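Local structure of beta-N-acetylhexosaminidase (Beutenbergia cavernae, 5BU9) at residues Phe15-Asp20 / Ser35-Val40; Ala22-Val27 / Ala54-Gln59; Val40-Arg45 / Leu74-Asp79; Ser124-Asn129 / Ser177-Val182; Thr267-Ala272 / Leu297-Pro302. The protein probably hydrolyses terminal non-reducing N-acetyl-D-hexosamine residues of N-acetyl-beta-D-hexosaminides, as a member of glycosyl hydrolase family 3. One frame throughout, in Å; residues are numbered along the deposited sequence. Where two conformers were deposited one is given.

How the contacts relate
Contacts 1, 3 and 4 pair strands of one curled sheet, the TIM-type barrel, contact 5 joins the loops that follow two of its strands, and contact 2 belongs to the layer outside it. Contact 1 and contact 3 share Val-40 and have centres about 9 Å apart; contact 3 leads on to contact 4, about 10 Å away between centres, through strand 128-129. In the other direction round the barrel, strand 15-20 pairs with strand 296-298 of contact 5. Contacts 4 and 5 are the furthest apart, about 19 Å between centres. Asp-79 of contact 3 and Asp-268 of contact 5 each bind glycerol, probably from the crystallisation liquor but perhaps marking a pocket.

Contact 1 (Phe15-Asp20 / Ser35-Val40)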
# COMPACT_ATOMS: atom_id res chain seq x y z
N PHE A 15 -10.08 3.55 4.40
CA PHE A 15 -10.19 2.93 3.08
C PHE A 15 -9.47 3.70 1.98
O PHE A 15 -9.39 4.93 2.00
CB PHE A 15 -11.66 2.75 2.69
CG PHE A 15 -12.34 1.63 3.42
CD1 PHE A 15 -12.85 1.81 4.70
CD2 PHE A 15 -12.49 0.39 2.82
CE1 PHE A 15 -13.49 0.79 5.38
CE2 PHE A 15 -13.13 -0.65 3.48
CZ PHE A 15 -13.64 -0.45 4.76
N MSE A 16 -8.94 2.95 1.02
CA MSE A 16 -8.34 3.53 -0.17
C MSE A 16 -9.03 2.91 -1.40
O MSE A 16 -8.88 1.72 -1.66
CB MSE A 16 -6.82 3.31 -0.19
CG MSE A 16 -6.11 4.06 -1.35
SE MSE A 16 -4.17 3.84 -1.34
CE MSE A 16 -3.72 5.33 -0.16
N VAL A 17 -9.81 3.71 -2.13
CA VAL A 17 -10.60 3.11 -3.23
C VAL A 17 -10.00 3.46 -4.57
O VAL A 17 -9.56 4.60 -4.81
CB VAL A 17 -12.08 3.52 -3.15
CG1 VAL A 17 -12.23 5.02 -3.24
CG2 VAL A 17 -12.84 2.88 -4.28
N GLY A 18 -9.93 2.46 -5.44
CA GLY A 18 -9.31 2.59 -6.74
C GLY A 18 -10.17 3.38 -7.71
O GLY A 18 -11.38 3.48 -7.53
N THR A 19 -9.51 3.99 -8.69
CA THR A 19 -10.14 4.49 -9.91
C THR A 19 -9.12 4.21 -11.00
O THR A 19 -7.92 4.11 -10.74
CB THR A 19 -10.49 6.01 -9.86
OG1 THR A 19 -11.08 6.39 -11.10
CG2 THR A 19 -9.26 6.86 -9.68
N ASP A 20 -9.59 4.08 -12.23
CA ASP A 20 -8.69 3.90 -13.34
C ASP A 20 -7.85 5.18 -13.46
O ASP A 20 -8.37 6.27 -13.25
CB ASP A 20 -9.46 3.64 -14.63
CG ASP A 20 -8.52 3.44 -15.81
OD1 ASP A 20 -7.85 2.36 -15.84
OD2 ASP A 20 -8.42 4.35 -16.67
N SER A 35 -19.82 7.45 0.76
CA SER A 35 -19.29 6.56 1.79
C SER A 35 -18.14 7.19 2.61
O SER A 35 -17.55 6.54 3.47
CB SER A 35 -18.82 5.24 1.14
OG SER A 35 -19.93 4.47 0.70
N HIS A 36 -17.81 8.44 2.34
CA HIS A 36 -16.78 9.19 3.09
C HIS A 36 -15.38 8.56 2.97
O HIS A 36 -14.51 8.80 3.81
CB HIS A 36 -17.18 9.33 4.58
CG HIS A 36 -18.62 9.71 4.78
ND1 HIS A 36 -19.06 11.01 4.67
CD2 HIS A 36 -19.71 8.96 5.06
CE1 HIS A 36 -20.37 11.05 4.85
NE2 HIS A 36 -20.79 9.82 5.10
N VAL A 37 -15.16 7.77 1.92
CA VAL A 37 -13.81 7.24 1.68
C VAL A 37 -12.79 8.38 1.54
O VAL A 37 -13.03 9.39 0.85
CB VAL A 37 -13.80 6.32 0.46
CG1 VAL A 37 -12.37 5.90 0.11
CG2 VAL A 37 -14.65 5.10 0.76
N GLY A 38 -11.67 8.23 2.22
CA GLY A 38 -10.76 9.34 2.42
C GLY A 38 -9.46 9.28 1.65
O GLY A 38 -8.63 10.20 1.73
N ASN A 39 -9.28 8.21 0.86
CA ASN A 39 -8.06 8.02 0.12
C ASN A 39 -8.37 7.36 -1.21
O ASN A 39 -9.32 6.59 -1.30
CB ASN A 39 -7.06 7.16 0.89
CG ASN A 39 -6.91 7.60 2.34
OD1 ASN A 39 -6.31 8.62 2.62
ND2 ASN A 39 -7.48 6.82 3.26
N VAL A 40 -7.57 7.65 -2.24
CA VAL A 40 -7.76 7.06 -3.55
C VAL A 40 -6.46 6.50 -4.12
O VAL A 40 -5.36 6.81 -3.68
CB VAL A 40 -8.38 8.06 -4.53
CG1 VAL A 40 -9.76 8.46 -4.05
CG2 VAL A 40 -7.52 9.28 -4.64
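Met-16 and Asn-39 cross at about a right angle on one face of the sheet, where strand 15-20 runs parallel to the beginning of strand 39-43. The two strands and the intervening helix 26-35 form a beta-alpha-beta unit of the TIM-type barrel. The selenomethionine Met-16 has CG anti to its backbone N (chi1 -173°), and the bend at chi3 brings CE within 4.0 Å of Asn-39 CB. Asn-39 instead has CG beside its own N, and ND2 gives a hydrogen bond of 3.0 Å to Phe-15 O. That oxygen lies in the plane of the amide, although ND2 itself stands above the carbonyl plane of Phe-15. The other end of the amide is held from outside: Lys-337 NZ bonds both Asn-39 OD1 and Gly-38 O, and so sits with two acceptors that are only 2.9 Å apart.

Val-17 and Val-40 point to the opposite face, where Val-37, from the loop before strand 39-43, joins them. Val-17 and Val-37 also cross at about a right angle, and they meet tightly, Val-17 CG1 lying 3.5 Å from Val-37 CG1. The same methyl of Val-37 touches Phe-15 CB at 4.1 Å, while the Phe-15 ring leads away to Met-308, Val-309 and Val-312 of helix 305-318. Thr-28 and Ala-31 of helix 26-35 pack over this valine face. Between the strands, Val-17 N donates to Asn-39 O at 3.0 Å. Val-40 CA makes a bent C-H...O contact of 3.3 Å with Val-17 O.

Contact 2 (Ala22-Val27 / Ala54-Gln59)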
# COMPACT_ATOMS: atom_id res chain seq x y z
N ALA A 22 -6.89 6.90 -15.82
CA ALA A 22 -7.18 7.85 -16.86
C ALA A 22 -8.52 8.52 -16.66
O ALA A 22 -8.91 9.39 -17.43
CB ALA A 22 -7.10 7.18 -18.22
N THR A 23 -9.26 8.11 -15.64
CA THR A 23 -10.60 8.67 -15.43
C THR A 23 -10.97 8.71 -13.98
O THR A 23 -10.79 7.72 -13.28
CB THR A 23 -11.71 7.84 -16.13
OG1 THR A 23 -11.38 7.64 -17.50
CG2 THR A 23 -13.06 8.59 -16.03
N ALA A 24 -11.50 9.84 -13.54
CA ALA A 24 -12.15 9.90 -12.24
C ALA A 24 -13.49 9.16 -12.33
O ALA A 24 -14.51 9.74 -12.67
CB ALA A 24 -12.36 11.33 -11.79
N GLU A 25 -13.48 7.88 -12.00
CA GLU A 25 -14.65 7.02 -12.14
C GLU A 25 -15.75 7.41 -11.15
O GLU A 25 -15.47 7.74 -10.00
CB GLU A 25 -14.23 5.56 -11.95
CG GLU A 25 -13.38 5.00 -13.11
CD GLU A 25 -13.27 3.48 -13.06
OE1 GLU A 25 -12.33 2.98 -12.40
OE2 GLU A 25 -14.14 2.79 -13.64
N GLN A 26 -16.99 7.34 -11.60
CA GLN A 26 -18.13 7.70 -10.76
C GLN A 26 -18.20 6.86 -9.48
O GLN A 26 -18.52 7.39 -8.42
CB GLN A 26 -19.44 7.60 -11.57
CG GLN A 26 -20.68 8.19 -10.86
CD GLN A 26 -20.49 9.65 -10.49
OE1 GLN A 26 -20.04 10.45 -11.30
NE2 GLN A 26 -20.82 10.00 -9.24
N VAL A 27 -17.85 5.57 -9.56
CA VAL A 27 -17.85 4.68 -8.37
C VAL A 27 -16.91 5.22 -7.27
O VAL A 27 -17.23 5.15 -6.07
CB VAL A 27 -17.47 3.19 -8.74
CG1 VAL A 27 -16.08 3.09 -9.39
CG2 VAL A 27 -17.56 2.27 -7.50
N ALA A 54 -3.07 14.93 -13.63
CA ALA A 54 -3.40 16.00 -12.70
C ALA A 54 -4.86 16.38 -12.78
O ALA A 54 -5.44 16.75 -11.76
CB ALA A 54 -2.52 17.24 -12.96
N ALA A 55 -5.45 16.30 -13.98
CA ALA A 55 -6.86 16.67 -14.17
C ALA A 55 -7.80 15.60 -13.56
O ALA A 55 -8.85 15.92 -13.01
CB ALA A 55 -7.15 16.88 -15.61
N VAL A 56 -7.39 14.34 -13.63
CA VAL A 56 -8.09 13.26 -12.96
C VAL A 56 -8.08 13.46 -11.45
O VAL A 56 -9.12 13.41 -10.80
CB VAL A 56 -7.47 11.91 -13.33
CG1 VAL A 56 -8.00 10.82 -12.41
CG2 VAL A 56 -7.72 11.59 -14.84
N VAL A 57 -6.89 13.68 -10.90
CA VAL A 57 -6.75 13.87 -9.48
C VAL A 57 -7.56 15.08 -9.02
O VAL A 57 -8.22 15.04 -7.98
CB VAL A 57 -5.29 13.99 -9.10
CG1 VAL A 57 -5.15 14.33 -7.60
CG2 VAL A 57 -4.58 12.69 -9.44
N GLU A 58 -7.53 16.15 -9.81
CA GLU A 58 -8.27 17.36 -9.45
C GLU A 58 -9.76 17.04 -9.24
O GLU A 58 -10.37 17.55 -8.31
CB GLU A 58 -8.07 18.47 -10.51
CG GLU A 58 -9.33 19.24 -10.97
CD GLU A 58 -9.99 20.09 -9.87
OE1 GLU A 58 -9.37 20.30 -8.80
OE2 GLU A 58 -11.14 20.54 -10.09
N GLN A 59 -10.35 16.19 -10.08
CA GLN A 59 -11.75 15.81 -9.93
C GLN A 59 -12.01 15.04 -8.64
O GLN A 59 -13.08 15.16 -8.02
CB GLN A 59 -12.19 14.94 -11.10
CG GLN A 59 -12.02 15.55 -12.46
CD GLN A 59 -12.60 14.66 -13.55
OE1 GLN A 59 -13.80 14.32 -13.52
NE2 GLN A 59 -11.76 14.25 -14.49
O HOH W 1 -12.12 11.84 -15.52
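Ala-24 packs its methyl group against the first part of the Gln-59 side chain, with Ala-24 CB 3.7 Å from Gln-59 CB. In Gln-59 a chi2 of -175° sets CD anti to CA; the amide at the end also borders the methyl, Ala-24 CB lying 3.7 Å from Gln-59 OE1. Val-56, one helical turn earlier, divides its two methyls along the facing backbone: CG1 lies 3.8 Å from Ala-24 N, while CG2 rests 3.6 Å from Ala-22 O. In this way the contact joins two connections of the TIM-type barrel on its outer layer. Residues 22-25 turn the chain from strand 15-20 into helix 26-35, and residues 54-59 belong to helix 50-61, which follows the next strand, 39-43. The turn is held from its own strand, since Thr-19 OG1 is hydrogen-bonded to Thr-23 O and Glu-25 N, and the N-cap residue Glu-25 reaches back with OE1 to Asp-20 N. Across the contact the polar link is indirect. A single water accepts from Ala-24 N at 2.9 Å and from Gln-59 NE2 at 2.6 Å, bridging loop and helix beside the Ala-24 methyl.

Contact 3 (Val40-Arg45 / Leu74-Asp79)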
# COMPACT_ATOMS: atom_id res chain seq x y z
N VAL A 40 -7.57 7.65 -2.24
CA VAL A 40 -7.76 7.06 -3.55
C VAL A 40 -6.46 6.50 -4.12
O VAL A 40 -5.36 6.81 -3.68
CB VAL A 40 -8.38 8.06 -4.53
CG1 VAL A 40 -9.76 8.46 -4.05
CG2 VAL A 40 -7.52 9.28 -4.64
N PHE A 41 -6.63 5.64 -5.11
CA PHE A 41 -5.54 4.95 -5.73
C PHE A 41 -5.78 4.96 -7.23
O PHE A 41 -6.84 4.56 -7.68
CB PHE A 41 -5.43 3.52 -5.20
CG PHE A 41 -4.48 2.67 -5.97
CD1 PHE A 41 -3.13 2.70 -5.69
CD2 PHE A 41 -4.94 1.87 -7.01
CE1 PHE A 41 -2.23 1.92 -6.43
CE2 PHE A 41 -4.06 1.07 -7.74
CZ PHE A 41 -2.69 1.11 -7.45
N LEU A 42 -4.81 5.39 -8.02
CA LEU A 42 -4.95 5.35 -9.49
C LEU A 42 -4.42 4.04 -10.06
O LEU A 42 -3.23 3.73 -9.91
CB LEU A 42 -4.22 6.54 -10.12
CG LEU A 42 -5.04 7.83 -10.19
CD1 LEU A 42 -5.30 8.41 -8.85
CD2 LEU A 42 -4.34 8.85 -11.08
N ALA A 43 -5.30 3.26 -10.71
CA ALA A 43 -5.01 1.88 -11.09
C ALA A 43 -4.78 1.73 -12.58
O ALA A 43 -5.15 2.61 -13.35
CB ALA A 43 -6.14 0.96 -10.68
N GLY A 44 -4.21 0.59 -12.97
CA GLY A 44 -4.02 0.25 -14.37
C GLY A 44 -2.69 0.65 -14.98
O GLY A 44 -1.66 0.58 -14.33
N ARG A 45 -2.71 1.05 -16.25
CA ARG A 45 -1.53 1.59 -16.94
C ARG A 45 -2.08 2.75 -17.76
O ARG A 45 -2.95 2.58 -18.61
CB ARG A 45 -0.78 0.55 -17.83
CG ARG A 45 -0.23 -0.74 -17.09
CD ARG A 45 0.85 -0.46 -15.99
NE ARG A 45 1.39 -1.68 -15.36
CZ ARG A 45 1.01 -2.20 -14.18
NH1 ARG A 45 1.56 -3.34 -13.74
NH2 ARG A 45 0.08 -1.62 -13.42
N LEU A 74 -7.27 13.98 0.57
CA LEU A 74 -7.00 12.62 0.13
C LEU A 74 -5.51 12.30 0.17
O LEU A 74 -4.68 13.13 -0.16
CB LEU A 74 -7.50 12.42 -1.31
CG LEU A 74 -8.97 12.74 -1.63
CD1 LEU A 74 -9.29 12.56 -3.13
CD2 LEU A 74 -9.87 11.88 -0.73
N LEU A 75 -5.19 11.09 0.61
CA LEU A 75 -3.98 10.42 0.16
C LEU A 75 -4.29 9.98 -1.29
O LEU A 75 -5.33 9.35 -1.57
CB LEU A 75 -3.61 9.24 1.07
CG LEU A 75 -2.97 9.66 2.39
CD1 LEU A 75 -2.93 8.51 3.37
CD2 LEU A 75 -1.56 10.22 2.18
N VAL A 76 -3.43 10.38 -2.22
CA VAL A 76 -3.59 10.02 -3.62
C VAL A 76 -2.39 9.16 -4.00
O VAL A 76 -1.26 9.65 -4.10
CB VAL A 76 -3.68 11.26 -4.53
CG1 VAL A 76 -4.02 10.83 -5.91
CG2 VAL A 76 -4.69 12.26 -4.00
N ALA A 77 -2.64 7.88 -4.18
CA ALA A 77 -1.58 6.91 -4.36
C ALA A 77 -1.62 6.35 -5.74
O ALA A 77 -2.68 6.35 -6.38
CB ALA A 77 -1.74 5.76 -3.34
N THR A 78 -0.48 5.83 -6.20
CA THR A 78 -0.50 4.94 -7.36
C THR A 78 0.65 3.94 -7.20
O THR A 78 1.42 4.01 -6.23
CB THR A 78 -0.41 5.70 -8.72
OG1 THR A 78 -0.58 4.77 -9.79
CG2 THR A 78 0.94 6.35 -8.90
N ASP A 79 0.74 2.99 -8.12
CA ASP A 79 1.85 2.03 -8.17
C ASP A 79 2.95 2.49 -9.11
O ASP A 79 2.90 2.14 -10.31
CB ASP A 79 1.37 0.66 -8.68
CG ASP A 79 0.80 -0.23 -7.57
OD1 ASP A 79 0.83 0.15 -6.37
OD2 ASP A 79 0.32 -1.33 -7.92
O HOH W 2 -0.75 -1.91 -10.49
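Phe-41 turns the edge of its ring to the carboxylate of Asp-79, CE1 lying 3.5 Å from Asp-79 OD1 and the two planes standing 73° apart. The ring C-H edge is the positive rim of the aromatic ring, so this approach is probably favourable for the acid oxygen. Beside them Thr-78 OG1, anti to its backbone N (chi1 -173°), donates to Leu-42 O at 2.8 Å, and a side chain thus prolongs the backbone pairing by one step.

That pairing joins neighbouring parallel strands of the TIM-type barrel, 39-43 and 75-82, whose segments 40-43 and 75-78 run 24° apart in direction. Its rungs are Val-40 N to Leu-75 O (2.9 Å), Ala-77 N to Val-40 O (3.0 Å) and Leu-42 N to Ala-77 O (2.9 Å). On the face of Phe-41 and Ala-77, Met-16 of strand 15-20 packs against both residues, while Leu-130 and Ser-299 also border the ring.

On the opposite face Val-76 CG1 sits between two partners, 4.0 Å from both Leu-42 CD1 and Val-40 CG2. Helix 50-61 covers this face through Thr-53, Val-57 and Leu-60, and Ile-32 of helix 26-35 adds to the cover over Val-40 and Leu-74.

Further out, Asp-79 OD1 hydrogen-bonds a glycerol and makes a long, weak ion pair with Lys-184 NZ. Asp-79 OD2 receives a bond of 2.8 Å from a water that in turn accepts from Arg-45 NH2, and this same NH2 also donates to Gly-44 O, which holds the guanidinium beside the preceding peptide.

Contact 4 (Ser124-Asn129 / Ser177-Val182); sequences SGINLN and SGVETV
Leu-128 CD1 lies over the face of the peptide group joining Glu-180 to Thr-181, 3.3 Å from Glu-180 O. Reciprocally, from the second segment, Val-179 CG1 lies over a face of the peptide between Asn-127 and Leu-128, 3.7 Å from Asn-127 C, its place set by a chi1 of -173° that puts it anti to the backbone N. Leu-128 and Val-182 then cross at about a right angle, with Leu-128 CD1 3.7 Å from Val-182 CG2. Between these methyls run the bonds of a parallel pair, strands 128-129 and 180-186 of the TIM-type barrel. Asn-129 N donates to Glu-180 O at 2.8 Å in a nearly straight bond, N-H...O 175°. Glu-180 N reaches Asn-127 O from above the carbonyl plane at 3.1 Å, and the bond from Val-182 N to Asn-129 O is weak. Both segments enter the sheet in the same way: Gly-125 and Gly-178, each with positive phi, are the C-prime residues of Schellman motifs that end the preceding helices.

Asn-127 OD1 accepts from Val-76 N and Asn-129 OD1 from Gln-80 N, and these side chains thereby extend the link to strand 75-82 on the other side. Glu-180 OE2 is salt-bridged to Arg-175 NE and uses its anti lone pair for Thr-181 N. The salt bridge makes an ionised carboxylate likely, and through Arg-175 it links the start of the strand to helix 160-176.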
# COMPACT_ATOMS: atom_id res chain seq x y z
N SER A 124 1.65 15.52 -10.93
CA SER A 124 0.39 14.95 -11.41
C SER A 124 -0.59 14.75 -10.25
O SER A 124 -1.61 14.08 -10.41
CB SER A 124 0.64 13.62 -12.13
OG SER A 124 0.96 12.58 -11.21
N GLY A 125 -0.27 15.32 -9.09
CA GLY A 125 -1.16 15.27 -7.93
C GLY A 125 -1.07 14.04 -7.01
O GLY A 125 -1.84 13.89 -6.06
N ILE A 126 -0.12 13.16 -7.31
CA ILE A 126 0.15 11.99 -6.48
C ILE A 126 0.92 12.44 -5.24
O ILE A 126 1.87 13.22 -5.38
CB ILE A 126 0.96 10.93 -7.27
CG1 ILE A 126 0.18 10.47 -8.49
CG2 ILE A 126 1.46 9.78 -6.34
CD1 ILE A 126 -1.09 9.75 -8.15
N ASN A 127 0.56 11.97 -4.05
CA ASN A 127 1.38 12.24 -2.86
C ASN A 127 1.75 10.97 -2.11
O ASN A 127 2.38 11.04 -1.07
CB ASN A 127 0.69 13.22 -1.89
CG ASN A 127 -0.69 12.76 -1.47
OD1 ASN A 127 -1.00 11.56 -1.48
ND2 ASN A 127 -1.55 13.72 -1.13
N LEU A 128 1.35 9.81 -2.63
CA LEU A 128 1.77 8.57 -2.00
C LEU A 128 2.13 7.56 -3.08
O LEU A 128 1.35 7.34 -4.01
CB LEU A 128 0.67 8.01 -1.09
CG LEU A 128 1.11 6.80 -0.27
CD1 LEU A 128 2.26 7.17 0.69
CD2 LEU A 128 -0.08 6.21 0.49
N ASN A 129 3.33 6.99 -2.97
CA ASN A 129 3.76 5.91 -3.88
C ASN A 129 3.68 4.57 -3.15
O ASN A 129 4.27 4.41 -2.08
CB ASN A 129 5.18 6.18 -4.40
CG ASN A 129 5.53 5.36 -5.65
OD1 ASN A 129 4.73 4.58 -6.13
ND2 ASN A 129 6.75 5.56 -6.18
N SER A 177 10.85 15.04 -2.95
CA SER A 177 9.93 15.67 -3.89
C SER A 177 8.47 15.73 -3.39
O SER A 177 7.57 16.04 -4.16
CB SER A 177 9.99 14.95 -5.24
OG SER A 177 11.22 15.25 -5.89
N GLY A 178 8.24 15.46 -2.11
CA GLY A 178 6.91 15.56 -1.52
C GLY A 178 6.01 14.34 -1.66
O GLY A 178 4.80 14.43 -1.46
N VAL A 179 6.60 13.19 -1.99
CA VAL A 179 5.83 11.96 -2.15
C VAL A 179 6.24 10.94 -1.12
O VAL A 179 7.38 10.48 -1.14
CB VAL A 179 6.01 11.34 -3.55
CG1 VAL A 179 5.04 10.18 -3.69
CG2 VAL A 179 5.79 12.36 -4.62
N GLU A 180 5.32 10.57 -0.23
CA GLU A 180 5.62 9.55 0.76
C GLU A 180 5.62 8.19 0.10
O GLU A 180 5.03 8.02 -0.97
CB GLU A 180 4.62 9.57 1.92
CG GLU A 180 5.06 10.51 3.07
CD GLU A 180 6.31 10.02 3.82
OE1 GLU A 180 6.74 10.73 4.78
OE2 GLU A 180 6.87 8.94 3.48
N THR A 181 6.29 7.23 0.73
CA THR A 181 6.37 5.88 0.19
C THR A 181 5.70 4.85 1.11
O THR A 181 5.43 5.14 2.28
CB THR A 181 7.83 5.49 -0.04
OG1 THR A 181 8.61 5.88 1.10
CG2 THR A 181 8.37 6.21 -1.30
N VAL A 182 5.38 3.69 0.55
CA VAL A 182 4.86 2.57 1.31
C VAL A 182 5.77 1.37 1.10
O VAL A 182 5.81 0.84 -0.00
CB VAL A 182 3.45 2.24 0.87
CG1 VAL A 182 2.90 1.07 1.69
CG2 VAL A 182 2.56 3.51 0.99

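Contact 5 (Thr267-Ala272 / Leu297-Pro302)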
# COMPACT_ATOMS: atom_id res chain seq x y z
N THR A 267 -3.18 -2.61 3.66
CA THR A 267 -3.28 -3.95 3.09
C THR A 267 -2.82 -3.94 1.65
O THR A 267 -2.86 -2.90 0.97
CB THR A 267 -4.72 -4.55 3.09
OG1 THR A 267 -5.56 -3.76 2.24
CG2 THR A 267 -5.31 -4.63 4.49
N ASP A 268 -2.39 -5.10 1.17
CA ASP A 268 -2.36 -5.35 -0.26
C ASP A 268 -3.84 -5.24 -0.76
O ASP A 268 -4.78 -5.25 0.05
CB ASP A 268 -1.73 -6.73 -0.53
CG ASP A 268 -1.38 -6.96 -2.01
OD1 ASP A 268 -1.70 -6.11 -2.88
OD2 ASP A 268 -0.81 -8.03 -2.30
N ASP A 269 -4.06 -5.07 -2.05
CA ASP A 269 -5.43 -5.03 -2.53
C ASP A 269 -6.23 -6.24 -2.07
O ASP A 269 -5.81 -7.35 -2.32
CB ASP A 269 -5.49 -5.01 -4.06
CG ASP A 269 -6.89 -5.29 -4.55
OD1 ASP A 269 -7.74 -4.40 -4.35
OD2 ASP A 269 -7.15 -6.43 -5.04
N VAL A 270 -7.38 -6.06 -1.41
CA VAL A 270 -8.18 -7.21 -1.00
C VAL A 270 -9.46 -7.33 -1.82
O VAL A 270 -10.30 -8.20 -1.55
CB VAL A 270 -8.51 -7.15 0.50
CG1 VAL A 270 -7.22 -7.32 1.32
CG2 VAL A 270 -9.26 -5.83 0.85
N SER A 271 -9.63 -6.43 -2.78
CA SER A 271 -10.88 -6.36 -3.55
C SER A 271 -11.07 -7.56 -4.49
O SER A 271 -12.16 -8.11 -4.54
CB SER A 271 -10.98 -5.04 -4.35
OG SER A 271 -10.18 -5.03 -5.53
N ALA A 272 -10.03 -7.97 -5.23
CA ALA A 272 -10.21 -9.04 -6.21
C ALA A 272 -9.15 -10.16 -6.12
O ALA A 272 -9.30 -11.22 -6.75
CB ALA A 272 -10.23 -8.45 -7.63
N LEU A 297 -6.96 -1.45 1.25
CA LEU A 297 -6.83 -1.08 -0.15
C LEU A 297 -7.91 -1.80 -0.96
O LEU A 297 -7.98 -3.03 -0.94
CB LEU A 297 -5.43 -1.42 -0.66
CG LEU A 297 -5.16 -1.09 -2.13
CD1 LEU A 297 -5.32 0.39 -2.39
CD2 LEU A 297 -3.77 -1.58 -2.54
N VAL A 298 -8.78 -1.05 -1.64
CA VAL A 298 -9.84 -1.63 -2.49
C VAL A 298 -9.66 -1.07 -3.91
O VAL A 298 -10.39 -0.19 -4.32
CB VAL A 298 -11.24 -1.33 -1.91
CG1 VAL A 298 -12.31 -2.13 -2.61
CG2 VAL A 298 -11.27 -1.65 -0.41
N SER A 299 -8.67 -1.58 -4.64
CA SER A 299 -8.22 -0.95 -5.89
C SER A 299 -8.79 -1.60 -7.15
O SER A 299 -9.49 -0.95 -7.92
CB SER A 299 -6.70 -0.97 -5.96
OG SER A 299 -6.19 -2.27 -5.63
N ALA A 300 -8.51 -2.89 -7.34
CA ALA A 300 -8.87 -3.59 -8.58
C ALA A 300 -10.37 -3.50 -8.81
O ALA A 300 -10.82 -3.19 -9.90
CB ALA A 300 -8.39 -5.10 -8.55
N ASP A 301 -11.16 -3.77 -7.77
CA ASP A 301 -12.61 -3.77 -7.91
C ASP A 301 -13.23 -2.81 -6.92
O ASP A 301 -13.64 -3.23 -5.84
CB ASP A 301 -13.16 -5.18 -7.71
CG ASP A 301 -14.69 -5.25 -7.79
OD1 ASP A 301 -15.32 -4.25 -8.20
OD2 ASP A 301 -15.26 -6.34 -7.47
N PRO A 302 -13.32 -1.53 -7.29
CA PRO A 302 -13.84 -0.54 -6.34
C PRO A 302 -15.35 -0.70 -6.10
O PRO A 302 -15.88 -0.08 -5.19
CB PRO A 302 -13.51 0.80 -7.00
CG PRO A 302 -13.31 0.49 -8.50
CD PRO A 302 -12.89 -0.96 -8.59
O HOH W 3 -14.13 -8.44 -6.44
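Asp-269 OD1 gathers donors from both segments: Ser-271 OG at 2.8 Å on its syn lone pair, Ser-299 N at 3.0 Å nearly head-on, and Ser-271 N from above the carboxylate plane. Weak bonds from Ser-299 OG and Ala-300 N add to these. The bond from Ser-271 N to OD1 makes an Asx turn, and Ala-272 N, on the syn lone pair of OD2, adds an Asx motif. Ser-271 OG passes the chain of bonds on, accepting from Asp-301 N at 2.8 Å. Two bonds flank this network: Leu-297 N to Thr-267 OG1 (2.9 Å) and Val-270 N to Leu-297 O (3.1 Å). Thr-267 OG1 itself donates to Asp-268 O. A water further out donates to both Ser-271 O and Asp-301 OD2.

Apolar contacts lie beside these bonds. Leu-297 CD2 lies 3.5 Å from Asp-269 N, Val-298 CG1 meets Ser-271 CB at 3.6 Å, and Ala-272 CB rests 3.9 Å from Ala-300 CB. Met-16 of strand 15-20 packs on Leu-297.

Strands 264-267 and 296-298 belong to the TIM-type barrel, and the residues after them form loops that this carboxylate joins. Its several donors fix the rotation of the carboxylate and tie the backbone of residues 271-272 to that of Ser-299; the preceding residue, Asp-268, hydrogen-bonds a glycerol through OD1.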